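Long-range contacts in succinate--CoA ligase subunit alpha (Campylobacter jejuni, PDB 6MEL), which is the alpha subunit of a ligase of the succinate--CoA ligase family, with an N-terminal CoA-binding domain of Rossmann type followed by a CoA-ligase domain: residues F16-E26 with T47-D55; D67-V78 with I90-P101. All coordinates share one frame; numbering follows the deposited sequence. Where two conformers were deposited one is given.

Overall arrangement
The two contacts illustrate how a Rossmann-type sheet is held together at different levels: interaction 2 joins neighbouring parallel strands inside the sheet, whereas interaction 1 packs the first helix and the loop before it against the hairpin at the sheet's far border. Their centres lie about 15 Å apart, on the same sheet and within the CoA-binding domain. They touch directly through Phe72 of interaction 2, whose CB lies 3.7 Å from Ala21 CB and whose CZ lies 3.7 Å from His24 CB, both on the helix of interaction 1. Strands 34-39 and 10-14 separate hairpin strand 51-54 from strand 68-71.

Interaction 1 (F16-E26 with T47-D55)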
loop_
_atom_site.group_PDB
_atom_site.type_symbol
_atom_site.label_atom_id
_atom_site.label_comp_id
_atom_site.label_asym_id
_atom_site.label_seq_id
_atom_site.Cartn_x
_atom_site.Cartn_y
_atom_site.Cartn_z
ATOM N N PHE A 16 -8.323 17.238 17.117
ATOM C CA PHE A 16 -8.040 17.159 18.534
ATOM C C PHE A 16 -9.198 16.546 19.334
ATOM O O PHE A 16 -8.936 15.926 20.323
ATOM C CB PHE A 16 -7.742 18.566 19.044
ATOM C CG PHE A 16 -7.193 18.722 20.437
ATOM C CD1 PHE A 16 -6.351 17.792 21.004
ATOM C CD2 PHE A 16 -7.464 19.883 21.149
ATOM C CE1 PHE A 16 -5.802 17.996 22.261
ATOM C CE2 PHE A 16 -6.911 20.091 22.400
ATOM C CZ PHE A 16 -6.091 19.143 22.960
ATOM N N THR A 17 -10.460 16.738 18.929
ATOM C CA THR A 17 -11.571 16.334 19.790
ATOM C C THR A 17 -12.119 14.973 19.388
ATOM O O THR A 17 -12.963 14.489 20.053
ATOM C CB THR A 17 -12.729 17.342 19.840
ATOM O OG1 THR A 17 -13.218 17.587 18.528
ATOM C CG2 THR A 17 -12.325 18.642 20.484
ATOM N N GLY A 18 -11.648 14.383 18.289
ATOM C CA GLY A 18 -12.027 13.047 17.981
ATOM C C GLY A 18 -11.644 12.086 19.114
ATOM O O GLY A 18 -10.763 12.360 19.920
ATOM N N LYS A 19 -12.306 10.929 19.145
ATOM C CA LYS A 19 -12.179 9.977 20.239
ATOM C C LYS A 19 -10.746 9.434 20.339
ATOM O O LYS A 19 -10.107 9.465 21.392
ATOM C CB LYS A 19 -13.168 8.833 20.014
ATOM C CG LYS A 19 -13.966 8.432 21.236
ATOM C CD LYS A 19 -14.568 7.045 21.121
ATOM C CE LYS A 19 -14.636 6.325 22.453
ATOM N NZ LYS A 19 -14.961 4.892 22.264
ATOM N N GLU A 20 -10.258 8.904 19.232
ATOM C CA GLU A 20 -8.921 8.294 19.144
ATOM C C GLU A 20 -7.846 9.337 19.440
ATOM O O GLU A 20 -6.933 9.099 20.174
ATOM C CB GLU A 20 -8.655 7.775 17.731
ATOM C CG GLU A 20 -8.845 6.293 17.523
ATOM C CD GLU A 20 -7.963 5.793 16.379
ATOM O OE1 GLU A 20 -7.251 4.792 16.572
ATOM O OE2 GLU A 20 -7.934 6.443 15.315
ATOM N N ALA A 21 -7.958 10.483 18.778
ATOM C CA ALA A 21 -7.051 11.592 18.949
ATOM C C ALA A 21 -6.984 11.999 20.423
ATOM O O ALA A 21 -5.893 12.293 20.935
ATOM C CB ALA A 21 -7.495 12.766 18.120
ATOM N N THR A 22 -8.151 12.021 21.084
ATOM C CA THR A 22 -8.235 12.425 22.508
ATOM C C THR A 22 -7.436 11.421 23.374
ATOM O O THR A 22 -6.618 11.805 24.183
ATOM C CB THR A 22 -9.699 12.550 22.973
ATOM O OG1 THR A 22 -10.327 13.593 22.218
ATOM C CG2 THR A 22 -9.812 12.833 24.468
ATOM N N PHE A 23 -7.698 10.131 23.169
ATOM C CA PHE A 23 -7.014 9.067 23.851
ATOM C C PHE A 23 -5.491 9.237 23.690
ATOM O O PHE A 23 -4.771 9.262 24.683
ATOM C CB PHE A 23 -7.476 7.712 23.304
ATOM C CG PHE A 23 -6.758 6.548 23.926
ATOM C CD1 PHE A 23 -7.249 5.943 25.084
ATOM C CD2 PHE A 23 -5.557 6.098 23.394
ATOM C CE1 PHE A 23 -6.557 4.886 25.677
ATOM C CE2 PHE A 23 -4.851 5.061 23.994
ATOM C CZ PHE A 23 -5.367 4.436 25.124
ATOM N N HIS A 24 -4.998 9.380 22.440
ATOM C CA HIS A 24 -3.582 9.426 22.211
ATOM C C HIS A 24 -2.989 10.745 22.711
ATOM O O HIS A 24 -1.907 10.729 23.283
ATOM C CB HIS A 24 -3.236 9.130 20.747
ATOM C CG HIS A 24 -3.514 7.709 20.403
ATOM N ND1 HIS A 24 -2.746 6.675 20.900
ATOM C CD2 HIS A 24 -4.496 7.145 19.665
ATOM C CE1 HIS A 24 -3.218 5.533 20.425
ATOM N NE2 HIS A 24 -4.313 5.792 19.693
ATOM N N ALA A 25 -3.657 11.869 22.454
ATOM C CA ALA A 25 -3.181 13.213 22.916
ATOM C C ALA A 25 -2.932 13.202 24.431
ATOM O O ALA A 25 -1.908 13.736 24.907
ATOM C CB ALA A 25 -4.147 14.323 22.558
ATOM N N GLU A 26 -3.810 12.532 25.175
ATOM C CA GLU A 26 -3.706 12.443 26.641
ATOM C C GLU A 26 -2.448 11.644 27.000
ATOM O O GLU A 26 -1.643 12.062 27.823
ATOM C CB GLU A 26 -4.998 11.821 27.185
ATOM C CG GLU A 26 -5.147 11.863 28.700
ATOM C CD GLU A 26 -6.524 11.411 29.166
ATOM O OE1 GLU A 26 -6.917 10.270 28.846
ATOM O OE2 GLU A 26 -7.219 12.214 29.815
ATOM N N THR A 47 -12.282 24.361 25.403
ATOM C CA THR A 47 -11.160 23.789 26.096
ATOM C C THR A 47 -11.266 22.258 25.977
ATOM O O THR A 47 -12.376 21.707 26.034
ATOM C CB THR A 47 -11.138 24.282 27.549
ATOM O OG1 THR A 47 -10.725 25.650 27.525
ATOM C CG2 THR A 47 -10.150 23.547 28.410
ATOM N N HIS A 48 -10.116 21.583 25.806
ATOM C CA HIS A 48 -10.059 20.096 25.640
ATOM C C HIS A 48 -8.706 19.613 26.169
ATOM O O HIS A 48 -7.636 20.191 25.845
ATOM C CB HIS A 48 -10.398 19.694 24.182
ATOM C CG HIS A 48 -10.405 18.222 23.916
ATOM N ND1 HIS A 48 -11.352 17.373 24.431
ATOM C CD2 HIS A 48 -9.554 17.437 23.206
ATOM C CE1 HIS A 48 -11.135 16.131 24.007
ATOM N NE2 HIS A 48 -10.039 16.145 23.238
ATOM N N LEU A 49 -8.770 18.669 27.115
ATOM C CA LEU A 49 -7.605 18.180 27.841
ATOM C C LEU A 49 -6.798 19.342 28.410
ATOM O O LEU A 49 -5.566 19.311 28.398
ATOM C CB LEU A 49 -6.741 17.348 26.885
ATOM C CG LEU A 49 -7.418 16.102 26.330
ATOM C CD1 LEU A 49 -6.494 15.399 25.336
ATOM C CD2 LEU A 49 -7.799 15.155 27.478
ATOM N N GLY A 50 -7.508 20.345 28.918
ATOM C CA GLY A 50 -6.942 21.542 29.551
ATOM C C GLY A 50 -6.256 22.510 28.597
ATOM O O GLY A 50 -5.516 23.388 29.043
ATOM N N LYS A 51 -6.500 22.400 27.286
ATOM C CA LYS A 51 -5.828 23.259 26.323
ATOM C C LYS A 51 -6.849 23.890 25.397
ATOM O O LYS A 51 -7.934 23.360 25.221
ATOM C CB LYS A 51 -4.845 22.420 25.492
ATOM C CG LYS A 51 -3.794 21.716 26.321
ATOM C CD LYS A 51 -2.850 22.692 26.967
ATOM C CE LYS A 51 -1.964 22.013 27.990
ATOM N NZ LYS A 51 -1.029 23.021 28.536
ATOM N N PRO A 52 -6.501 25.016 24.750
ATOM C CA PRO A 52 -7.418 25.684 23.835
ATOM C C PRO A 52 -7.647 24.920 22.519
ATOM O O PRO A 52 -6.747 24.247 22.007
ATOM C CB PRO A 52 -6.764 27.062 23.629
ATOM C CG PRO A 52 -5.302 26.856 23.944
ATOM C CD PRO A 52 -5.250 25.746 24.975
ATOM N N VAL A 53 -8.893 24.956 22.062
ATOM C CA VAL A 53 -9.326 24.422 20.787
ATOM C C VAL A 53 -9.523 25.615 19.869
ATOM O O VAL A 53 -9.989 26.665 20.335
ATOM C CB VAL A 53 -10.622 23.611 20.912
ATOM C CG1 VAL A 53 -11.112 23.013 19.604
ATOM C CG2 VAL A 53 -10.487 22.546 21.971
ATOM N N PHE A 54 -9.154 25.435 18.599
ATOM C CA PHE A 54 -9.281 26.433 17.580
ATOM C C PHE A 54 -10.026 25.857 16.382
ATOM O O PHE A 54 -10.012 24.615 16.167
ATOM C CB PHE A 54 -7.900 26.897 17.151
ATOM C CG PHE A 54 -7.070 27.451 18.268
ATOM C CD1 PHE A 54 -7.125 28.812 18.589
ATOM C CD2 PHE A 54 -6.251 26.627 19.010
ATOM C CE1 PHE A 54 -6.371 29.321 19.642
ATOM C CE2 PHE A 54 -5.485 27.136 20.052
ATOM C CZ PHE A 54 -5.548 28.476 20.369
ATOM N N ASP A 55 -10.623 26.741 15.574
ATOM C CA ASP A 55 -11.308 26.309 14.360
ATOM C C ASP A 55 -10.316 25.971 13.243
ATOM O O ASP A 55 -10.672 25.215 12.369
ATOM C CB ASP A 55 -12.284 27.366 13.852
ATOM C CG ASP A 55 -13.479 27.554 14.777
ATOM O OD1 ASP A 55 -14.067 26.550 15.231
ATOM O OD2 ASP A 55 -13.767 28.682 15.063
#
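With CG anti to the backbone N in both Phe16 (chi1 -170°) and His48 (chi1 -178°), the two rings extend into the gap between the segments and meet. The result is a T-shaped stack: the imidazole turns its edge to the face of the phenyl ring, the planes stand at 88°, and the centroids are 4.8 Å apart. His48 CD2 sits over the middle of the Phe16 ring.

The NE2 end of the imidazole is held by a hydrogen bond. His48 NE2 donates to Thr22 OG1 at 2.8 Å, with the oxygen close to the ring plane, and the same hydroxyl donates in turn to Gly18 O at 2.6 Å. Gly18 is the N-cap of helix 19-31, and its carbonyl also accepts from Thr22 N; the two donors arrive from opposite faces of the carbonyl plane. A third restraint is the methyl of Thr17, whose CG2 lies over one face of the imidazole, 4.1 Å from the centroid of the His48 ring, in a CH-pi contact. Thr17 OG1 bonds instead to Thr40.

The type I' turn from His48 to Lys51 brings Leu49 against helix 19-31, where Leu49 CD1 packs 3.8 Å from Ala25 CB and also meets Phe16 CE1. From strand 51-54, Val53 CG2 approaches Phe16 CD2 at 4.1 Å, and Lys51 CB lies at the phenyl edge.

The contact thus fastens a beta hairpin on the border of the Rossmann-type sheet to the first turns of its first helix. Because NE2 acts as donor toward Thr22, the hydroxyl is both acceptor and donor, and the hydrogen-bond chain from His48 through Thr22 to Gly18 fixes the rotation of the imidazole while tying it to the helix N-terminus.

Interaction 2 (D67-V78 with I90-P101); sequences DVSLIFVPAFAV and IKLAVVITEHTP
Strands 68-71 and 92-95 run side by side as neighbours in the parallel part of the Rossmann-type sheet, their directions 14° apart, and helix 78-87 links them in a beta-alpha-beta crossover. Val68, Ser69, Leu70 and Ile71 pair in turn with Leu92, Ala93, Val94 and Val95.

Backbone bonds join the strands. Ser69 and Ile71 each use both N and O, the usual parallel pattern: Ser69 bridges Leu92 O and Val94 N, and Ile71 bridges Val94 O and Ile96 N, the last at 3.1 Å from Ile71 O. Just before strand 68-71, Asp67 O accepts from Lys91 N at 2.8 Å and, weakly, from Leu92 N. Val68 CA and Ala93 CA add CA-H...O contacts to Leu92 O and Ser69 O.

Apolar side chains meet on both faces. On the face of Val68, Leu70, Leu92 and Val94, Leu70 CD1 lies 4.0 Å from Val94 CG1; it also meets Ile96 CG1 beyond the strand end. Just past the strands Phe72 lies alongside Ile96, with Phe72 CE1 3.8 Å from Ile96 CG1. On the other face Ile71 and Val95 point the same way, with Ile71 CD1 touching Val95 CG2 and Ala93 CB. Here CG1 of Val95, anti to its own N (chi1 -177°), meets Val78 CG1 at 3.7 Å, bringing the start of the crossover helix against the sheet. The hydroxyl of Ser69, on the same face, bonds to Gln14 of strand 10-14.

Past the strands the following segments stay together. Ala75 CB rests 3.3 Å from His99 O, and at the helix start Val78 crosses Thr100 at about a right angle, its CB and CG2 against OG1 of Thr100. Thr97 OG1 donates to Val73 O at 2.6 Å, approaching with a tilt of 26° from the carbonyl plane.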
loop_
_atom_site.group_PDB
_atom_site.type_symbol
_atom_site.label_atom_id
_atom_site.label_comp_id
_atom_site.label_asym_id
_atom_site.label_seq_id
_atom_site.Cartn_x
_atom_site.Cartn_y
_atom_site.Cartn_z
ATOM N N ASP A 67 4.995 25.211 15.966
ATOM C CA ASP A 67 5.370 24.981 14.578
ATOM C C ASP A 67 5.454 23.491 14.262
ATOM O O ASP A 67 5.964 23.115 13.197
ATOM C CB ASP A 67 6.606 25.783 14.170
ATOM C CG ASP A 67 7.883 25.431 14.892
ATOM O OD1 ASP A 67 7.883 24.464 15.670
ATOM O OD2 ASP A 67 8.852 26.171 14.689
ATOM N N VAL A 68 4.899 22.663 15.147
ATOM C CA VAL A 68 4.796 21.252 14.916
ATOM C C VAL A 68 3.333 20.850 15.091
ATOM O O VAL A 68 2.723 21.259 16.034
ATOM C CB VAL A 68 5.732 20.465 15.850
ATOM C CG1 VAL A 68 5.637 18.983 15.582
ATOM C CG2 VAL A 68 7.172 20.952 15.706
ATOM N N SER A 69 2.800 20.060 14.156
ATOM C CA SER A 69 1.446 19.590 14.241
ATOM C C SER A 69 1.405 18.063 14.188
ATOM O O SER A 69 2.161 17.398 13.427
ATOM C CB SER A 69 0.603 20.183 13.138
ATOM O OG SER A 69 -0.742 19.761 13.279
ATOM N N LEU A 70 0.455 17.507 14.929
ATOM C CA LEU A 70 0.191 16.062 14.987
ATOM C C LEU A 70 -1.236 15.849 14.464
ATOM O O LEU A 70 -2.221 16.390 15.041
ATOM C CB LEU A 70 0.352 15.592 16.431
ATOM C CG LEU A 70 -0.063 14.147 16.734
ATOM C CD1 LEU A 70 0.698 13.134 15.909
ATOM C CD2 LEU A 70 0.186 13.854 18.200
ATOM N N ILE A 71 -1.353 15.098 13.365
ATOM C CA ILE A 71 -2.589 15.055 12.568
ATOM C C ILE A 71 -3.264 13.686 12.671
ATOM O O ILE A 71 -2.700 12.652 12.245
ATOM C CB ILE A 71 -2.286 15.424 11.113
ATOM C CG1 ILE A 71 -1.639 16.813 11.032
ATOM C CG2 ILE A 71 -3.541 15.289 10.264
ATOM C CD1 ILE A 71 -1.412 17.327 9.648
ATOM N N PHE A 72 -4.499 13.687 13.186
ATOM C CA PHE A 72 -5.316 12.483 13.410
ATOM C C PHE A 72 -6.600 12.487 12.573
ATOM O O PHE A 72 -7.413 11.579 12.735
ATOM C CB PHE A 72 -5.778 12.362 14.867
ATOM C CG PHE A 72 -4.701 11.898 15.818
ATOM C CD1 PHE A 72 -4.337 10.557 15.856
ATOM C CD2 PHE A 72 -4.073 12.784 16.686
ATOM C CE1 PHE A 72 -3.348 10.109 16.732
ATOM C CE2 PHE A 72 -3.081 12.335 17.563
ATOM C CZ PHE A 72 -2.714 11.009 17.572
ATOM N N VAL A 73 -6.754 13.442 11.645
ATOM C CA VAL A 73 -8.011 13.600 10.939
ATOM C C VAL A 73 -8.246 12.394 10.025
ATOM O O VAL A 73 -7.316 11.701 9.621
ATOM C CB VAL A 73 -8.067 14.896 10.125
ATOM C CG1 VAL A 73 -7.831 16.119 10.999
ATOM C CG2 VAL A 73 -7.105 14.821 8.920
ATOM N N PRO A 74 -9.513 12.115 9.674
ATOM C CA PRO A 74 -9.823 10.987 8.815
ATOM C C PRO A 74 -9.175 11.134 7.428
ATOM O O PRO A 74 -8.781 12.209 7.018
ATOM C CB PRO A 74 -11.358 11.048 8.669
ATOM C CG PRO A 74 -11.847 11.942 9.831
ATOM C CD PRO A 74 -10.709 12.912 10.045
ATOM N N ALA A 75 -9.101 10.012 6.728
ATOM C CA ALA A 75 -8.401 9.873 5.479
ATOM C C ALA A 75 -8.882 10.896 4.440
ATOM O O ALA A 75 -8.046 11.427 3.687
ATOM C CB ALA A 75 -8.580 8.459 4.989
ATOM N N PHE A 76 -10.188 11.199 4.430
ATOM C CA PHE A 76 -10.739 12.088 3.465
ATOM C C PHE A 76 -10.307 13.534 3.726
ATOM O O PHE A 76 -10.520 14.359 2.851
ATOM C CB PHE A 76 -12.264 11.965 3.359
ATOM C CG PHE A 76 -13.016 12.240 4.649
ATOM C CD1 PHE A 76 -13.207 13.537 5.102
ATOM C CD2 PHE A 76 -13.568 11.192 5.384
ATOM C CE1 PHE A 76 -13.896 13.793 6.292
ATOM C CE2 PHE A 76 -14.251 11.440 6.577
ATOM C CZ PHE A 76 -14.423 12.744 7.022
ATOM N N ALA A 77 -9.746 13.827 4.907
ATOM C CA ALA A 77 -9.415 15.188 5.322
ATOM C C ALA A 77 -7.895 15.410 5.336
ATOM O O ALA A 77 -7.429 16.541 5.536
ATOM C CB ALA A 77 -10.047 15.494 6.698
ATOM N N VAL A 78 -7.117 14.350 5.151
ATOM C CA VAL A 78 -5.659 14.393 5.428
ATOM C C VAL A 78 -4.977 15.409 4.495
ATOM O O VAL A 78 -4.217 16.247 4.938
ATOM C CB VAL A 78 -4.982 13.000 5.366
ATOM C CG1 VAL A 78 -3.454 13.117 5.230
ATOM C CG2 VAL A 78 -5.324 12.145 6.598
ATOM N N ILE A 90 3.337 25.861 9.730
ATOM C CA ILE A 90 3.873 24.667 10.399
ATOM C C ILE A 90 5.140 24.173 9.686
ATOM O O ILE A 90 5.185 24.164 8.476
ATOM C CB ILE A 90 2.802 23.572 10.500
ATOM C CG1 ILE A 90 1.616 24.049 11.338
ATOM C CG2 ILE A 90 3.390 22.275 11.041
ATOM C CD1 ILE A 90 1.958 24.322 12.808
ATOM N N LYS A 91 6.150 23.744 10.466
ATOM C CA LYS A 91 7.438 23.306 9.927
ATOM C C LYS A 91 7.572 21.779 9.884
ATOM O O LYS A 91 8.325 21.268 9.095
ATOM C CB LYS A 91 8.580 23.924 10.726
ATOM C CG LYS A 91 8.663 25.448 10.583
ATOM C CD LYS A 91 8.619 25.941 9.145
ATOM C CE LYS A 91 8.303 27.424 9.004
ATOM N NZ LYS A 91 7.665 27.719 7.692
ATOM N N LEU A 92 6.793 21.071 10.680
ATOM C CA LEU A 92 6.813 19.618 10.768
ATOM C C LEU A 92 5.383 19.152 11.087
ATOM O O LEU A 92 4.799 19.568 12.068
ATOM C CB LEU A 92 7.790 19.151 11.862
ATOM C CG LEU A 92 7.853 17.623 12.029
ATOM C CD1 LEU A 92 8.453 16.961 10.791
ATOM C CD2 LEU A 92 8.665 17.208 13.249
ATOM N N ALA A 93 4.817 18.328 10.206
ATOM C CA ALA A 93 3.511 17.727 10.389
ATOM C C ALA A 93 3.670 16.215 10.443
ATOM O O ALA A 93 4.190 15.608 9.500
ATOM C CB ALA A 93 2.585 18.123 9.264
ATOM N N VAL A 94 3.201 15.637 11.546
ATOM C CA VAL A 94 3.237 14.235 11.772
ATOM C C VAL A 94 1.847 13.673 11.479
ATOM O O VAL A 94 0.873 14.014 12.157
ATOM C CB VAL A 94 3.688 13.945 13.217
ATOM C CG1 VAL A 94 3.755 12.462 13.474
ATOM C CG2 VAL A 94 5.017 14.598 13.546
ATOM N N VAL A 95 1.736 12.807 10.474
ATOM C CA VAL A 95 0.410 12.407 9.990
ATOM C C VAL A 95 0.219 10.904 10.258
ATOM O O VAL A 95 0.845 10.089 9.607
ATOM C CB VAL A 95 0.226 12.720 8.487
ATOM C CG1 VAL A 95 -1.171 12.368 8.020
ATOM C CG2 VAL A 95 0.570 14.157 8.141
ATOM N N ILE A 96 -0.703 10.567 11.149
ATOM C CA ILE A 96 -0.901 9.202 11.599
ATOM C C ILE A 96 -1.766 8.401 10.629
ATOM O O ILE A 96 -1.458 7.228 10.380
ATOM C CB ILE A 96 -1.530 9.189 13.004
ATOM C CG1 ILE A 96 -0.670 9.967 14.010
ATOM C CG2 ILE A 96 -1.806 7.767 13.462
ATOM C CD1 ILE A 96 0.788 9.554 14.058
ATOM N N THR A 97 -2.832 9.026 10.120
ATOM C CA THR A 97 -3.973 8.365 9.498
ATOM C C THR A 97 -3.547 7.534 8.276
ATOM O O THR A 97 -2.677 7.933 7.488
ATOM C CB THR A 97 -4.982 9.429 9.052
ATOM O OG1 THR A 97 -5.208 10.245 10.208
ATOM C CG2 THR A 97 -6.277 8.876 8.499
ATOM N N GLU A 98 -4.165 6.356 8.169
ATOM C CA GLU A 98 -4.028 5.432 7.052
ATOM C C GLU A 98 -5.175 5.674 6.043
ATOM O O GLU A 98 -6.192 6.245 6.387
ATOM C CB GLU A 98 -4.071 3.983 7.568
ATOM C CG GLU A 98 -3.750 2.938 6.478
ATOM C CD GLU A 98 -3.367 1.528 6.965
ATOM O OE1 GLU A 98 -3.848 1.203 8.079
ATOM O OE2 GLU A 98 -2.569 0.769 6.239
ATOM N N HIS A 99 -4.981 5.196 4.808
ATOM C CA HIS A 99 -5.967 5.145 3.709
ATOM C C HIS A 99 -6.168 6.518 3.067
ATOM O O HIS A 99 -7.212 6.764 2.451
ATOM C CB HIS A 99 -7.290 4.463 4.142
ATOM C CG HIS A 99 -7.115 3.100 4.701
ATOM N ND1 HIS A 99 -6.404 2.103 4.022
ATOM C CD2 HIS A 99 -7.475 2.573 5.898
ATOM C CE1 HIS A 99 -6.388 1.002 4.750
ATOM N NE2 HIS A 99 -6.994 1.281 5.926
ATOM N N THR A 100 -5.170 7.419 3.171
ATOM C CA THR A 100 -5.246 8.700 2.449
ATOM C C THR A 100 -5.145 8.428 0.945
ATOM O O THR A 100 -4.238 7.722 0.510
ATOM C CB THR A 100 -4.141 9.668 2.901
ATOM O OG1 THR A 100 -4.232 9.866 4.309
ATOM C CG2 THR A 100 -4.216 11.003 2.190
ATOM N N PRO A 101 -6.046 8.944 0.087
ATOM C CA PRO A 101 -5.863 8.802 -1.358
ATOM C C PRO A 101 -4.465 9.275 -1.798
ATOM O O PRO A 101 -3.983 10.317 -1.341
ATOM C CB PRO A 101 -7.020 9.637 -1.941
ATOM C CG PRO A 101 -8.084 9.616 -0.857
ATOM C CD PRO A 101 -7.279 9.675 0.431
#